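Local coordinates for protein 4-hydroxybutyrate CoA-transferase (Porphyromonas gingivalis, PDB 3EH7) that probably transfers coenzyme A from an acyl-CoA thioester to a carboxylate such as acetate or 4-hydroxybutyrate, at residues Cys136-Ser141 with Asn170-Ser175; Glu200-Asn205 with Val393-Ile398; Val270-Met275 with Tyr293-Val298; Asn309-Asn314 with Lys355-Ile360. All coordinates share one frame; numbering follows the deposited sequence. Where two conformers were deposited one is given.

Overall arrangement
Interactions 2, 3 and 4 all reach one large, mostly parallel sheet, whereas interaction 1 is a small antiparallel pair in the N-terminal half. Interactions 1, 3 and 4 are buried, interaction 2 only partly so. Interaction 4 pairs two neighbouring inner strands through regular backbone bonds, with aliphatic side chains on one face. Interaction 2 lies next to it, where helix 197-208 packs on the edge hairpin 391-400, whose first strand neighbours 355-359 in the sheet; water takes part. Interaction 3, its centre about 9 Å from the centre of the chain, joins the end of another strand of that sheet to a short helix. It touches interaction 1 where Val140 O meets Leu274 N.

Interaction 1: residues Cys136-Ser141 with Asn170-Ser175; sequences CSFGVS and NLIHIS
Backbone hydrogen bonds join Cys136 and Ile172 in both directions, Cys136 N to Ile172 O and Ile172 N to Cys136 O, each 2.9 Å long. They make this an antiparallel hydrogen-bonded pair; Ser137 and Leu171 form the adjoining non-hydrogen-bonded pair. Phe138 N then reaches Asn170 O at 2.9 Å, one residue beyond the strand end, and the CA-H groups of Ser137 and Leu171 add close contacts to the carbonyl oxygens of Asn170 and Cys136.

Of the polar side chains, Asn170 and Ser137 both bind the turn that follows strand 135-137. Asn170 CG stands anti to the backbone N (chi1 -164°), which carries the amide to this turn. There ND2 donates to Gly139 O at 3.2 Å, nearly in its own amide plane and onto a lone pair of the carbonyl; the same nitrogen also bonds to Val166 O. Ser137 OG accepts from Gly139 N at 2.9 Å, an ST turn, and is held further by Val166 N.

Apolar contact centres on the Phe138 ring, whose CE1 lies 3.6 Å from Ile172 CB while CZ meets CG2 and CD1 of the same isoleucine. Leu171 O sits at the ring edge, in its plane. The ring and Ile172 also pack on Leu127 and on Ala149 of helix 145-151. On the other face of the pair, Leu171 CD2 lies 3.8 Å from Ser137 CA.

Together these contacts describe a short two-stranded antiparallel ribbon; the chain leaves strand 135-137 through a type II' turn, Phe138 to Ser141, with Gly139 at positive phi, and the pair packs on strand 122-127 of the parallel sheet.

Interaction 2: residues Glu200-Asn205 with Val393-Ile398; sequences EAIGRN and VTEYGI
Ile202 lays its CG1 over the peptide joining Thr394 to Glu395, 3.4 Å from Glu395 N, while its side chain slides past that of Val393 in the opposite sense. One residue earlier on the helix, the methyl of Ala201 meets Glu395 CB at 3.7 Å. The carboxylate of Glu395 is directed elsewhere, with OE2 bonded to Ser362 OG.

Asn205 carries the polar part. Its CB rests on Val393 CG1 at 3.4 Å and on Ile398 CG1 at 3.9 Å, so the stem rests on two aliphatic side chains, one from each strand of the hairpin. With CG beside the backbone N (chi1 -75°), the amide extends to the turn: ND2 makes a weak, bent hydrogen bond of 3.0 Å to Thr394 O and also donates to a water, which in turn donates to Glu395 O. Thr394 O also accepts from Gly397 N, closing the type I turn of this hairpin between strands 391-394 and 397-400.

Van der Waals contact of Ala201, Ile202 and the Asn205 stem is thus combined with one amide that reaches two turn carbonyls, one weakly and directly, the other through water; part of the polar link depends on solvent at this partly buried edge.

Interaction 3: residues Val270-Met275 with Tyr293-Val298; sequences VATFLM and YPVDYV
Thr272 reaches toward segment 293-298 with its whole side chain. Its CB lies 3.3 Å from Tyr293 O and 4.0 Å from Val298 CG2, facing both the residue ahead of the N-cap and the last residue of the short helix. From there OG1, anti to the backbone N (chi1 -161°), donates to Tyr293 O at 2.7 Å, a bond that lies in the plane of the carbonyl. Thr272 OG1 also comes close to Val295 N, at an angle too poor for a hydrogen bond. The remaining branch, CG2, crosses Val295 CG2 at 4.2 Å.

On the neighbouring strand residue, Ala271 O accepts from Tyr293 N at 3.2 Å. This backbone bond and the threonine bond grip the NH and the CO of Tyr293, so that one residue is tied to two successive residues at the end of strand 269-271. That strand is parallel to its neighbour 290-292 in the large sheet, and helix 278-284 lies between them in sequence: a beta-alpha-beta crossover, from which the chain leaves by Pro294 at the N-cap position of helix 295-298.

Apolar contact comes from Val298, Val270 and the Tyr293 ring. Val298 CG2 packs on Ala271 O at 3.5 Å and reaches Val270 CG1 at 4.2 Å. Val270 CG1 in turn meets Tyr293 CD1 at 3.9 Å, approaching the ring obliquely, while Tyr297 CE2 stands over the centre of one ring face. The phenol oxygen of Tyr293 is bonded to Glu291 OE1, and His265 also meets its ring.

Interaction 4: residues Asn309-Asn314 with Lys355-Ile360; sequences NMVSIN and KSIMAI
Val311 holds CG1 anti to its backbone N (chi1 178°) and Ile357 holds CG1 beside its own N (chi1 -59°), which brings Ile357 CD1 obliquely across to Val311 CG1 at 3.7 Å. On the same face, Ile313 CG2 reaches the methyl of Ala359 at 3.9 Å. Helix 197-208 lies against this face, with Cys206 touching Ile313 and Ala359. Lys355 also starts from here, but its extended chain leads away to the carbonyl of Leu209.

The opposite face is more polar. Ser312 and Ser356 stand side by side, their CB atoms 4.1 Å apart, and Asn314 is next to Met358, a selenomethionine whose SE lies 4.0 Å from Asn314 O. Gln217 of the adjoining strand bonds both to Ser312 OG and to Asn314 OD1. Asn314 ND2 donates to a water at 2.9 Å, and that water donates to Ile357 O, an oxygen that already accepts from Asn314 N.

Five backbone hydrogen bonds join the strands, alternating in direction from Lys355 N to Met310 O at one end to Ala359 N to Asn314 O, 2.8 Å, at the other. The strands run only 14° apart. Such a regular parallel pair, with helix 197-208 over the aliphatic face and helix 341-350 over the other, is typical of a three-layer alpha/beta/alpha sandwich, here with a mainly parallel sheet, consistent with the Rossmann-like clan of this family.

Interaction 1: residues Cys136-Ser141 with Asn170-Ser175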
loop_
_atom_site.group_PDB
_atom_site.type_symbol
_atom_site.label_atom_id
_atom_site.label_comp_id
_atom_site.label_asym_id
_atom_site.label_seq_id
_atom_site.Cartn_x
_atom_site.Cartn_y
_atom_site.Cartn_z
ATOM N N CYS A 136 -10.439 18.052 28.913
ATOM C CA CYS A 136 -11.217 16.813 28.841
ATOM C C CYS A 136 -10.464 15.828 28.001
ATOM O O CYS A 136 -9.837 16.207 27.011
ATOM C CB CYS A 136 -12.526 17.040 28.128
ATOM S SG CYS A 136 -13.601 18.186 28.956
ATOM N N SER A 137 -10.578 14.560 28.363
ATOM C CA SER A 137 -10.079 13.471 27.549
ATOM C C SER A 137 -11.136 12.972 26.537
ATOM O O SER A 137 -12.328 13.015 26.783
ATOM C CB SER A 137 -9.633 12.324 28.460
ATOM O OG SER A 137 -9.326 11.153 27.749
ATOM N N PHE A 138 -10.671 12.482 25.391
ATOM C CA PHE A 138 -11.557 11.820 24.430
ATOM C C PHE A 138 -11.882 10.391 24.882
ATOM O O PHE A 138 -12.566 9.655 24.178
ATOM C CB PHE A 138 -10.949 11.856 23.021
ATOM C CG PHE A 138 -10.938 13.228 22.400
ATOM C CD1 PHE A 138 -9.869 14.097 22.616
ATOM C CD2 PHE A 138 -12.007 13.661 21.606
ATOM C CE1 PHE A 138 -9.859 15.384 22.070
ATOM C CE2 PHE A 138 -12.002 14.959 21.038
ATOM C CZ PHE A 138 -10.908 15.818 21.265
ATOM N N GLY A 139 -11.448 10.014 26.087
ATOM C CA GLY A 139 -11.712 8.673 26.619
ATOM C C GLY A 139 -11.303 7.566 25.635
ATOM O O GLY A 139 -10.175 7.539 25.142
ATOM N N VAL A 140 -12.254 6.693 25.335
ATOM C CA VAL A 140 -12.042 5.502 24.534
ATOM C C VAL A 140 -12.025 5.748 23.006
ATOM O O VAL A 140 -11.811 4.816 22.262
ATOM C CB VAL A 140 -13.151 4.407 24.840
ATOM C CG1 VAL A 140 -13.116 3.974 26.301
ATOM C CG2 VAL A 140 -14.544 4.913 24.488
ATOM N N SER A 141 -12.258 6.983 22.549
ATOM C CA SER A 141 -12.329 7.296 21.116
ATOM C C SER A 141 -11.464 8.492 20.723
ATOM O O SER A 141 -11.901 9.635 20.754
ATOM C CB SER A 141 -13.789 7.497 20.690
ATOM O OG SER A 141 -14.514 6.296 20.911
ATOM N N ASN A 170 -4.580 12.874 23.884
ATOM C CA ASN A 170 -5.981 12.517 23.920
ATOM C C ASN A 170 -6.815 13.513 24.719
ATOM O O ASN A 170 -7.824 13.128 25.321
ATOM C CB ASN A 170 -6.083 11.141 24.570
ATOM C CG ASN A 170 -7.396 10.473 24.332
ATOM O OD1 ASN A 170 -8.013 10.609 23.261
ATOM N ND2 ASN A 170 -7.828 9.690 25.326
ATOM N N LEU A 171 -6.404 14.777 24.694
ATOM C CA LEU A 171 -7.054 15.841 25.455
ATOM C C LEU A 171 -7.491 16.968 24.547
ATOM O O LEU A 171 -6.990 17.131 23.440
ATOM C CB LEU A 171 -6.119 16.421 26.505
ATOM C CG LEU A 171 -5.573 15.480 27.586
ATOM C CD1 LEU A 171 -4.579 16.234 28.430
ATOM C CD2 LEU A 171 -6.679 14.859 28.452
ATOM N N ILE A 172 -8.443 17.743 25.046
ATOM C CA ILE A 172 -8.868 18.960 24.400
ATOM C C ILE A 172 -9.308 19.908 25.506
ATOM O O ILE A 172 -9.946 19.494 26.489
ATOM C CB ILE A 172 -10.009 18.704 23.368
ATOM C CG1 ILE A 172 -10.300 19.958 22.551
ATOM C CG2 ILE A 172 -11.292 18.142 24.059
ATOM C CD1 ILE A 172 -11.302 19.736 21.427
ATOM N N HIS A 173 -8.941 21.177 25.366
ATOM C CA HIS A 173 -9.363 22.156 26.317
ATOM C C HIS A 173 -10.835 22.461 26.124
ATOM O O HIS A 173 -11.315 22.590 24.997
ATOM C CB HIS A 173 -8.551 23.425 26.181
ATOM C CG HIS A 173 -8.630 24.297 27.388
ATOM N ND1 HIS A 173 -9.584 25.277 27.543
ATOM C CD2 HIS A 173 -7.890 24.309 28.522
ATOM C CE1 HIS A 173 -9.421 25.862 28.714
ATOM N NE2 HIS A 173 -8.394 25.294 29.323
ATOM N N ILE A 174 -11.517 22.621 27.245
ATOM C CA ILE A 174 -12.946 22.765 27.294
ATOM C C ILE A 174 -13.405 24.048 26.606
ATOM O O ILE A 174 -14.558 24.134 26.178
ATOM C CB ILE A 174 -13.415 22.718 28.755
ATOM C CG1 ILE A 174 -14.934 22.557 28.868
ATOM C CG2 ILE A 174 -12.918 23.949 29.551
ATOM C CD1 ILE A 174 -15.355 22.071 30.260
ATOM N N SER A 175 -12.498 25.021 26.480
ATOM C CA SER A 175 -12.782 26.306 25.820
ATOM C C SER A 175 -12.985 26.124 24.314
ATOM O O SER A 175 -13.542 26.992 23.670
ATOM C CB SER A 175 -11.636 27.309 26.067
ATOM O OG SER A 175 -10.488 26.948 25.314
#

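Interaction 2: residues Glu200-Asn205 with Val393-Ile398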
loop_
_atom_site.group_PDB
_atom_site.type_symbol
_atom_site.label_atom_id
_atom_site.label_comp_id
_atom_site.label_asym_id
_atom_site.label_seq_id
_atom_site.Cartn_x
_atom_site.Cartn_y
_atom_site.Cartn_z
ATOM N N GLU A 200 -10.839 -21.791 17.854
ATOM C CA GLU A 200 -9.768 -22.285 18.681
ATOM C C GLU A 200 -8.574 -22.751 17.842
ATOM O O GLU A 200 -7.428 -22.440 18.166
ATOM C CB GLU A 200 -10.271 -23.436 19.555
ATOM C CG GLU A 200 -9.311 -23.795 20.661
ATOM C CD GLU A 200 -9.671 -25.097 21.368
ATOM O OE1 GLU A 200 -10.639 -25.771 20.948
ATOM O OE2 GLU A 200 -8.963 -25.454 22.333
ATOM N N ALA A 201 -8.864 -23.511 16.787
ATOM C CA ALA A 201 -7.842 -23.983 15.856
ATOM C C ALA A 201 -7.094 -22.805 15.213
ATOM O O ALA A 201 -5.866 -22.820 15.127
ATOM C CB ALA A 201 -8.471 -24.893 14.760
ATOM N N ILE A 202 -7.839 -21.781 14.787
ATOM C CA ILE A 202 -7.225 -20.564 14.197
ATOM C C ILE A 202 -6.316 -19.879 15.236
ATOM O O ILE A 202 -5.160 -19.552 14.950
ATOM C CB ILE A 202 -8.288 -19.559 13.642
ATOM C CG1 ILE A 202 -9.095 -20.206 12.498
ATOM C CG2 ILE A 202 -7.612 -18.240 13.149
ATOM C CD1 ILE A 202 -10.442 -19.556 12.219
ATOM N N GLY A 203 -6.832 -19.715 16.455
ATOM C CA GLY A 203 -6.106 -19.059 17.522
ATOM C C GLY A 203 -4.784 -19.731 17.828
ATOM O O GLY A 203 -3.788 -19.085 18.079
ATOM N N ARG A 204 -4.815 -21.050 17.825
ATOM C CA ARG A 204 -3.648 -21.856 18.118
ATOM C C ARG A 204 -2.587 -21.684 17.027
ATOM O O ARG A 204 -1.388 -21.599 17.318
ATOM C CB ARG A 204 -4.068 -23.319 18.238
ATOM C CG ARG A 204 -3.319 -24.099 19.276
ATOM C CD ARG A 204 -3.675 -25.567 19.177
ATOM N NE ARG A 204 -5.034 -25.835 19.627
ATOM C CZ ARG A 204 -5.352 -26.147 20.878
ATOM N NH1 ARG A 204 -6.617 -26.384 21.199
ATOM N NH2 ARG A 204 -4.408 -26.220 21.808
ATOM N N ASN A 205 -3.023 -21.623 15.773
ATOM C CA ASN A 205 -2.123 -21.345 14.658
ATOM C C ASN A 205 -1.539 -19.938 14.742
ATOM O O ASN A 205 -0.362 -19.748 14.496
ATOM C CB ASN A 205 -2.853 -21.528 13.326
ATOM C CG ASN A 205 -3.067 -22.988 12.963
ATOM O OD1 ASN A 205 -2.331 -23.866 13.394
ATOM N ND2 ASN A 205 -4.082 -23.245 12.162
ATOM N N VAL A 393 -4.250 -17.708 7.634
ATOM C CA VAL A 393 -4.479 -18.768 8.625
ATOM C C VAL A 393 -5.949 -19.151 8.714
ATOM O O VAL A 393 -6.822 -18.277 8.871
ATOM C CB VAL A 393 -4.008 -18.335 10.039
ATOM C CG1 VAL A 393 -4.285 -19.429 11.045
ATOM C CG2 VAL A 393 -2.508 -17.959 10.047
ATOM N N THR A 394 -6.217 -20.451 8.583
ATOM C CA THR A 394 -7.537 -21.013 8.850
ATOM C C THR A 394 -7.441 -22.101 9.914
ATOM O O THR A 394 -6.359 -22.401 10.401
ATOM C CB THR A 394 -8.187 -21.598 7.595
ATOM O OG1 THR A 394 -7.540 -22.826 7.256
ATOM C CG2 THR A 394 -8.129 -20.610 6.420
ATOM N N GLU A 395 -8.586 -22.683 10.261
ATOM C CA GLU A 395 -8.629 -23.855 11.137
ATOM C C GLU A 395 -7.867 -25.026 10.552
ATOM O O GLU A 395 -7.566 -25.940 11.284
ATOM C CB GLU A 395 -10.072 -24.291 11.451
ATOM C CG GLU A 395 -10.905 -24.876 10.269
ATOM C CD GLU A 395 -11.761 -23.823 9.540
ATOM O OE1 GLU A 395 -11.329 -22.642 9.431
ATOM O OE2 GLU A 395 -12.866 -24.184 9.075
ATOM N N TYR A 396 -7.563 -25.011 9.248
ATOM C CA TYR A 396 -6.847 -26.138 8.632
ATOM C C TYR A 396 -5.355 -25.904 8.502
ATOM O O TYR A 396 -4.645 -26.806 8.111
ATOM C CB TYR A 396 -7.462 -26.527 7.284
ATOM C CG TYR A 396 -8.871 -27.031 7.454
ATOM C CD1 TYR A 396 -9.119 -28.326 7.894
ATOM C CD2 TYR A 396 -9.961 -26.193 7.202
ATOM C CE1 TYR A 396 -10.447 -28.787 8.083
ATOM C CE2 TYR A 396 -11.272 -26.629 7.384
ATOM C CZ TYR A 396 -11.498 -27.914 7.836
ATOM O OH TYR A 396 -12.797 -28.291 8.008
ATOM N N GLY A 397 -4.874 -24.715 8.864
ATOM C CA GLY A 397 -3.431 -24.481 8.924
ATOM C C GLY A 397 -2.980 -23.110 8.454
ATOM O O GLY A 397 -3.756 -22.167 8.382
ATOM N N ILE A 398 -1.700 -23.024 8.131
ATOM C CA ILE A 398 -1.024 -21.759 7.926
ATOM C C ILE A 398 -0.465 -21.771 6.503
ATOM O O ILE A 398 0.107 -22.800 6.089
ATOM C CB ILE A 398 0.178 -21.614 8.931
ATOM C CG1 ILE A 398 -0.314 -21.527 10.387
ATOM C CG2 ILE A 398 1.025 -20.415 8.607
ATOM C CD1 ILE A 398 0.735 -21.963 11.441
HETATM O O HOH W 1 -4.911 -26.111 12.089
#

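Interaction 3: residues Val270-Met275 with Tyr293-Val298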
loop_
_atom_site.group_PDB
_atom_site.type_symbol
_atom_site.label_atom_id
_atom_site.label_comp_id
_atom_site.label_asym_id
_atom_site.label_seq_id
_atom_site.Cartn_x
_atom_site.Cartn_y
_atom_site.Cartn_z
ATOM N N VAL A 270 -0.441 1.007 23.419
ATOM C CA VAL A 270 -0.751 2.122 22.520
ATOM C C VAL A 270 -1.844 1.668 21.556
ATOM O O VAL A 270 -1.761 0.564 20.986
ATOM C CB VAL A 270 0.509 2.534 21.773
ATOM C CG1 VAL A 270 0.199 3.532 20.658
ATOM C CG2 VAL A 270 1.532 3.094 22.756
ATOM N N ALA A 271 -2.865 2.501 21.405
ATOM C CA ALA A 271 -4.037 2.220 20.600
ATOM C C ALA A 271 -4.598 3.554 20.112
ATOM O O ALA A 271 -4.121 4.597 20.505
ATOM C CB ALA A 271 -5.109 1.432 21.423
ATOM N N THR A 272 -5.621 3.513 19.262
ATOM C CA THR A 272 -6.303 4.732 18.823
ATOM C C THR A 272 -7.749 4.781 19.275
ATOM O O THR A 272 -8.285 5.864 19.436
ATOM C CB THR A 272 -6.118 4.989 17.298
ATOM O OG1 THR A 272 -6.395 6.361 16.999
ATOM C CG2 THR A 272 -6.967 4.063 16.406
ATOM N N PHE A 273 -8.367 3.622 19.544
ATOM C CA PHE A 273 -9.683 3.543 20.194
ATOM C C PHE A 273 -9.786 2.234 20.992
ATOM O O PHE A 273 -8.950 1.315 20.849
ATOM C CB PHE A 273 -10.858 3.762 19.199
ATOM C CG PHE A 273 -11.237 2.550 18.354
ATOM C CD1 PHE A 273 -10.549 2.259 17.170
ATOM C CD2 PHE A 273 -12.288 1.726 18.725
ATOM C CE1 PHE A 273 -10.882 1.156 16.365
ATOM C CE2 PHE A 273 -12.640 0.581 17.932
ATOM C CZ PHE A 273 -11.943 0.312 16.745
ATOM N N LEU A 274 -10.778 2.185 21.882
ATOM C CA LEU A 274 -10.953 1.036 22.797
ATOM C C LEU A 274 -12.414 0.679 22.887
ATOM O O LEU A 274 -13.277 1.554 22.780
ATOM C CB LEU A 274 -10.475 1.381 24.201
ATOM C CG LEU A 274 -9.018 1.782 24.326
ATOM C CD1 LEU A 274 -8.735 2.353 25.699
ATOM C CD2 LEU A 274 -8.089 0.592 23.991
HETATM N N MSE A 275 -12.683 -0.614 23.057
HETATM C CA MSE A 275 -14.035 -1.105 23.316
HETATM C C MSE A 275 -13.979 -2.454 24.029
HETATM O O MSE A 275 -13.143 -3.297 23.699
HETATM C CB MSE A 275 -14.810 -1.239 22.006
HETATM C CG MSE A 275 -16.211 -1.786 22.191
HETATM SE SE MSE A 275 -17.351 -1.457 20.669
HETATM C CE MSE A 275 -16.042 -0.730 19.453
ATOM N N TYR A 293 -3.555 7.699 20.969
ATOM C CA TYR A 293 -3.145 8.778 20.064
ATOM C C TYR A 293 -4.079 8.774 18.861
ATOM O O TYR A 293 -4.728 7.763 18.560
ATOM C CB TYR A 293 -1.718 8.579 19.577
ATOM C CG TYR A 293 -0.675 8.494 20.655
ATOM C CD1 TYR A 293 -0.441 7.303 21.331
ATOM C CD2 TYR A 293 0.093 9.617 20.993
ATOM C CE1 TYR A 293 0.525 7.228 22.321
ATOM C CE2 TYR A 293 1.036 9.567 21.976
ATOM C CZ TYR A 293 1.275 8.376 22.636
ATOM O OH TYR A 293 2.236 8.349 23.647
ATOM N N PRO A 294 -4.145 9.902 18.149
ATOM C CA PRO A 294 -4.962 9.936 16.956
ATOM C C PRO A 294 -4.467 8.979 15.871
ATOM O O PRO A 294 -3.275 8.573 15.821
ATOM C CB PRO A 294 -4.915 11.408 16.513
ATOM C CG PRO A 294 -3.842 12.039 17.291
ATOM C CD PRO A 294 -3.595 11.220 18.502
ATOM N N VAL A 295 -5.397 8.604 15.012
ATOM C CA VAL A 295 -5.146 7.513 14.091
ATOM C C VAL A 295 -3.991 7.801 13.100
ATOM O O VAL A 295 -3.316 6.861 12.646
ATOM C CB VAL A 295 -6.447 7.067 13.375
ATOM C CG1 VAL A 295 -6.976 8.190 12.398
ATOM C CG2 VAL A 295 -6.218 5.703 12.663
ATOM N N ASP A 296 -3.749 9.089 12.784
ATOM C CA ASP A 296 -2.667 9.445 11.883
ATOM C C ASP A 296 -1.304 9.215 12.509
ATOM O O ASP A 296 -0.303 9.222 11.802
ATOM C CB ASP A 296 -2.791 10.883 11.351
ATOM C CG ASP A 296 -2.832 11.930 12.445
ATOM O OD1 ASP A 296 -3.450 11.710 13.504
ATOM O OD2 ASP A 296 -2.302 13.012 12.208
ATOM N N TYR A 297 -1.249 9.016 13.826
ATOM C CA TYR A 297 -0.039 8.580 14.468
ATOM C C TYR A 297 -0.006 7.067 14.570
ATOM O O TYR A 297 0.887 6.410 13.992
ATOM C CB TYR A 297 0.124 9.258 15.846
ATOM C CG TYR A 297 1.370 8.828 16.582
ATOM C CD1 TYR A 297 2.610 9.355 16.255
ATOM C CD2 TYR A 297 1.307 7.872 17.590
ATOM C CE1 TYR A 297 3.761 8.956 16.919
ATOM C CE2 TYR A 297 2.432 7.480 18.264
ATOM C CZ TYR A 297 3.654 8.023 17.934
ATOM O OH TYR A 297 4.750 7.601 18.596
ATOM N N VAL A 298 -1.011 6.482 15.227
ATOM C CA VAL A 298 -0.984 5.035 15.546
ATOM C C VAL A 298 -0.950 4.129 14.321
ATOM O O VAL A 298 -0.208 3.120 14.309
ATOM C CB VAL A 298 -2.122 4.604 16.490
ATOM C CG1 VAL A 298 -2.036 3.078 16.853
ATOM C CG2 VAL A 298 -2.128 5.481 17.754
#

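Interaction 4: residues Asn309-Asn314 with Lys355-Ile360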
loop_
_atom_site.group_PDB
_atom_site.type_symbol
_atom_site.label_atom_id
_atom_site.label_comp_id
_atom_site.label_asym_id
_atom_site.label_seq_id
_atom_site.Cartn_x
_atom_site.Cartn_y
_atom_site.Cartn_z
ATOM N N ASN A 309 9.343 -6.514 15.722
ATOM C CA ASN A 309 8.606 -7.770 15.893
ATOM C C ASN A 309 7.085 -7.605 15.916
ATOM O O ASN A 309 6.390 -8.195 16.760
ATOM C CB ASN A 309 9.110 -8.491 17.147
ATOM C CG ASN A 309 10.596 -8.754 17.098
ATOM O OD1 ASN A 309 11.054 -9.535 16.275
ATOM N ND2 ASN A 309 11.359 -8.121 18.004
HETATM N N MSE A 310 6.565 -6.837 14.958
HETATM C CA MSE A 310 5.130 -6.658 14.825
HETATM C C MSE A 310 4.525 -7.988 14.415
HETATM O O MSE A 310 5.075 -8.712 13.578
HETATM C CB MSE A 310 4.741 -5.600 13.767
HETATM C CG MSE A 310 4.853 -4.188 14.191
HETATM SE SE MSE A 310 3.732 -3.636 15.635
HETATM C CE MSE A 310 2.073 -4.309 14.993
ATOM N N VAL A 311 3.397 -8.305 15.038
ATOM C CA VAL A 311 2.501 -9.325 14.542
ATOM C C VAL A 311 1.135 -8.678 14.488
ATOM O O VAL A 311 0.581 -8.253 15.511
ATOM C CB VAL A 311 2.452 -10.608 15.414
ATOM C CG1 VAL A 311 1.441 -11.570 14.831
ATOM C CG2 VAL A 311 3.838 -11.263 15.487
ATOM N N SER A 312 0.626 -8.575 13.262
ATOM C CA SER A 312 -0.665 -7.998 13.005
ATOM C C SER A 312 -1.631 -9.141 12.671
ATOM O O SER A 312 -1.307 -9.976 11.842
ATOM C CB SER A 312 -0.539 -6.985 11.862
ATOM O OG SER A 312 -1.792 -6.759 11.287
ATOM N N ILE A 313 -2.774 -9.201 13.360
ATOM C CA ILE A 313 -3.817 -10.207 13.113
ATOM C C ILE A 313 -5.127 -9.524 12.756
ATOM O O ILE A 313 -5.672 -8.723 13.526
ATOM C CB ILE A 313 -4.092 -11.147 14.337
ATOM C CG1 ILE A 313 -2.809 -11.773 14.873
ATOM C CG2 ILE A 313 -5.087 -12.250 13.956
ATOM C CD1 ILE A 313 -2.991 -12.557 16.207
ATOM N N ASN A 314 -5.627 -9.845 11.570
ATOM C CA ASN A 314 -6.902 -9.333 11.094
ATOM C C ASN A 314 -7.661 -10.430 10.336
ATOM O O ASN A 314 -7.085 -11.434 9.928
ATOM C CB ASN A 314 -6.674 -8.123 10.174
ATOM C CG ASN A 314 -5.981 -6.967 10.891
ATOM O OD1 ASN A 314 -6.583 -6.248 11.705
ATOM N ND2 ASN A 314 -4.731 -6.795 10.605
ATOM N N LYS A 355 5.337 -9.560 10.820
ATOM C CA LYS A 355 4.451 -10.556 10.213
ATOM C C LYS A 355 3.070 -9.961 10.180
ATOM O O LYS A 355 2.704 -9.320 11.118
ATOM C CB LYS A 355 4.333 -11.805 11.100
ATOM C CG LYS A 355 5.656 -12.424 11.491
ATOM C CD LYS A 355 5.502 -13.797 12.160
ATOM C CE LYS A 355 6.826 -14.169 12.781
ATOM N NZ LYS A 355 6.861 -15.500 13.455
ATOM N N SER A 356 2.311 -10.159 9.105
ATOM C CA SER A 356 0.905 -9.940 9.172
ATOM C C SER A 356 0.200 -11.226 8.810
ATOM O O SER A 356 0.651 -12.023 7.959
ATOM C CB SER A 356 0.453 -8.802 8.277
ATOM O OG SER A 356 0.443 -9.173 6.946
ATOM N N ILE A 357 -0.918 -11.413 9.492
ATOM C CA ILE A 357 -1.728 -12.604 9.387
ATOM C C ILE A 357 -3.151 -12.218 9.048
ATOM O O ILE A 357 -3.741 -11.344 9.686
ATOM C CB ILE A 357 -1.741 -13.387 10.741
ATOM C CG1 ILE A 357 -0.316 -13.773 11.124
ATOM C CG2 ILE A 357 -2.668 -14.609 10.650
ATOM C CD1 ILE A 357 -0.116 -14.071 12.590
HETATM N N MSE A 358 -3.687 -12.859 8.028
HETATM C CA MSE A 358 -5.119 -12.829 7.719
HETATM C C MSE A 358 -5.688 -14.162 8.285
HETATM O O MSE A 358 -5.451 -15.205 7.729
HETATM C CB MSE A 358 -5.336 -12.730 6.223
HETATM C CG MSE A 358 -4.882 -11.366 5.607
HETATM SE SE MSE A 358 -6.003 -9.935 6.347
HETATM C CE MSE A 358 -4.890 -8.442 5.844
ATOM N N ALA A 359 -6.379 -14.072 9.414
ATOM C CA ALA A 359 -6.911 -15.204 10.169
ATOM C C ALA A 359 -8.421 -15.270 9.951
ATOM O O ALA A 359 -9.184 -14.339 10.333
ATOM C CB ALA A 359 -6.604 -15.040 11.646
ATOM N N ILE A 360 -8.851 -16.338 9.298
ATOM C CA ILE A 360 -10.238 -16.455 8.870
ATOM C C ILE A 360 -10.732 -17.892 9.000
ATOM O O ILE A 360 -9.939 -18.831 8.859
ATOM C CB ILE A 360 -10.424 -15.998 7.414
ATOM C CG1 ILE A 360 -9.399 -16.668 6.497
ATOM C CG2 ILE A 360 -10.280 -14.487 7.331
ATOM C CD1 ILE A 360 -9.792 -16.609 5.075
HETATM O O HOH W 2 -3.009 -8.719 9.282
#